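Local coordinates for RabGAP/TBC protein (Chlamydomonas reinhardtii, PDB 4P17) that is probably a flagellar GTPase-activating protein for Rab GTPases, its all-helical TBC domain being of the kind that speeds GTP hydrolysis, at residues C135-A140 with T156-M161. Numbering follows the deposited sequence. Where two conformers were deposited one is given.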
loop_
_atom_site.group_PDB
_atom_site.type_symbol
_atom_site.label_atom_id
_atom_site.label_comp_id
_atom_site.label_asym_id
_atom_site.label_seq_id
_atom_site.Cartn_x
_atom_site.Cartn_y
_atom_site.Cartn_z
ATOM N N CYS A 135 1.405 13.108 -12.217
ATOM C CA CYS A 135 0.241 13.578 -12.958
ATOM C C CYS A 135 0.099 12.802 -14.266
ATOM O O CYS A 135 -1.006 12.417 -14.645
ATOM C CB CYS A 135 0.335 15.080 -13.224
ATOM S SG CYS A 135 -0.008 16.096 -11.769
ATOM N N ARG A 136 1.212 12.561 -14.948
ATOM C CA ARG A 136 1.174 11.811 -16.199
ATOM C C ARG A 136 0.562 10.430 -15.998
ATOM O O ARG A 136 -0.345 10.032 -16.710
ATOM C CB ARG A 136 2.576 11.687 -16.793
ATOM C CG ARG A 136 2.984 12.902 -17.599
ATOM C CD ARG A 136 4.235 12.637 -18.454
ATOM N NE ARG A 136 5.378 12.262 -17.641
ATOM C CZ ARG A 136 6.246 13.125 -17.126
ATOM N NH1 ARG A 136 6.114 14.429 -17.325
ATOM N NH2 ARG A 136 7.255 12.685 -16.398
ATOM N N VAL A 137 0.999 9.728 -14.962
ATOM C CA VAL A 137 0.473 8.381 -14.736
ATOM C C VAL A 137 -1.020 8.416 -14.466
ATOM O O VAL A 137 -1.790 7.599 -15.002
ATOM C CB VAL A 137 1.195 7.718 -13.569
ATOM C CG1 VAL A 137 0.523 6.383 -13.178
ATOM C CG2 VAL A 137 2.636 7.511 -13.938
ATOM N N LEU A 138 -1.444 9.367 -13.638
ATOM C CA LEU A 138 -2.830 9.388 -13.212
ATOM C C LEU A 138 -3.701 9.859 -14.342
ATOM O O LEU A 138 -4.756 9.301 -14.574
ATOM C CB LEU A 138 -3.035 10.268 -12.004
ATOM C CG LEU A 138 -2.475 9.695 -10.695
ATOM C CD1 LEU A 138 -2.238 10.786 -9.653
ATOM C CD2 LEU A 138 -3.431 8.688 -10.130
ATOM N N GLN A 139 -3.240 10.849 -15.091
ATOM C CA GLN A 139 -4.055 11.338 -16.194
ATOM C C GLN A 139 -4.183 10.211 -17.261
ATOM O O GLN A 139 -5.262 9.976 -17.814
ATOM C CB GLN A 139 -3.446 12.630 -16.767
ATOM C CG GLN A 139 -2.327 12.407 -17.783
ATOM C CD GLN A 139 -1.561 13.677 -18.131
ATOM O OE1 GLN A 139 -1.506 14.633 -17.341
ATOM N NE2 GLN A 139 -0.961 13.689 -19.316
ATOM N N ALA A 140 -3.089 9.492 -17.492
ATOM C CA ALA A 140 -3.065 8.348 -18.396
ATOM C C ALA A 140 -4.069 7.302 -17.943
ATOM O O ALA A 140 -4.863 6.783 -18.736
ATOM C CB ALA A 140 -1.668 7.742 -18.464
ATOM N N THR A 156 -1.802 9.254 -3.726
ATOM C CA THR A 156 -0.694 8.827 -2.883
ATOM C C THR A 156 -0.271 7.380 -3.213
ATOM O O THR A 156 0.895 7.027 -3.096
ATOM C CB THR A 156 -1.026 8.982 -1.356
ATOM O OG1 THR A 156 -2.204 8.251 -1.021
ATOM C CG2 THR A 156 -1.219 10.479 -0.990
ATOM N N ILE A 157 -1.199 6.550 -3.677
ATOM C CA ILE A 157 -0.830 5.218 -4.175
ATOM C C ILE A 157 0.197 5.303 -5.312
ATOM O O ILE A 157 1.231 4.668 -5.302
ATOM C CB ILE A 157 -2.081 4.452 -4.658
ATOM C CG1 ILE A 157 -2.995 4.152 -3.464
ATOM C CG2 ILE A 157 -1.689 3.122 -5.321
ATOM C CD1 ILE A 157 -4.301 3.519 -3.821
ATOM N N VAL A 158 -0.075 6.119 -6.317
ATOM C CA VAL A 158 0.827 6.166 -7.439
ATOM C C VAL A 158 2.134 6.838 -7.044
ATOM O O VAL A 158 3.199 6.497 -7.576
ATOM C CB VAL A 158 0.183 6.885 -8.637
ATOM C CG1 VAL A 158 1.256 7.239 -9.691
ATOM C CG2 VAL A 158 -0.880 6.030 -9.198
ATOM N N GLY A 159 2.060 7.765 -6.088
ATOM C CA GLY A 159 3.242 8.420 -5.577
ATOM C C GLY A 159 4.168 7.398 -4.948
ATOM O O GLY A 159 5.363 7.382 -5.203
ATOM N N LEU A 160 3.622 6.507 -4.127
ATOM C CA LEU A 160 4.474 5.506 -3.517
ATOM C C LEU A 160 4.882 4.471 -4.527
ATOM O O LEU A 160 5.975 3.947 -4.444
ATOM C CB LEU A 160 3.791 4.854 -2.302
ATOM C CG LEU A 160 4.515 4.978 -0.962
ATOM C CD1 LEU A 160 4.837 6.401 -0.610
ATOM C CD2 LEU A 160 3.606 4.374 0.123
ATOM N N MET A 161 4.023 4.174 -5.506
ATOM C CA MET A 161 4.427 3.265 -6.558
ATOM C C MET A 161 5.630 3.831 -7.318
ATOM O O MET A 161 6.608 3.116 -7.556
ATOM C CB MET A 161 3.280 3.004 -7.523
ATOM C CG MET A 161 2.213 2.090 -7.000
ATOM S SD MET A 161 1.059 1.868 -8.375
ATOM C CE MET A 161 -0.154 0.771 -7.612
#
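Val158 reaches from the helix 153-164 to two consecutive residues of the helix 128-144, giving one methyl group to each. Its CG1 meets Val137 CG1 at 3.7 Å and lies only slightly farther, 3.9 Å, from the branch point Val137 CB. Its other methyl, CG2, rests against Leu138 CD2 at 3.8 Å. The fork of a beta-branched side chain suits this place, because both methyls sit one bond from CB and can address different neighbours without a long, flexible arm. With chi1 at 166°, Val158 CG1 is anti to the backbone N and faces Val137, while CG2 lies beside that N and faces Leu138.

Val137 also points toward the partner helix, and its compact branched side chain lets the helices come near enough for CG1 to touch, with CB just behind. Leu138 leaves its helix at an angle to the interface, and the extra reach of leucine carries its end across to Val158. Its CG lies opposite its own carbonyl carbon (chi1 -72°), and the isopropyl end brings CD2 nearer to Val158, the two side chains running past each other in opposing directions.

Both helices belong to the TBC domain, an all-helical fold, and are joined by a short connection within the chain. Leu138 and Val158 mark their nearest backbone approach, with the CA atoms 7.6 Å apart, and no hydrogen bond links the two segments: dispersion and the exclusion of water hold a contact that buries 128 Å² counted over both sides. The helix 169-183 packs beside both partners, Leu176 touching Val158 and Glu169 touching Val137. Tyr95 of the helix 94-102 also lies against Val137, while Glu169 forms a salt bridge with Arg136 on the same helix as Val137.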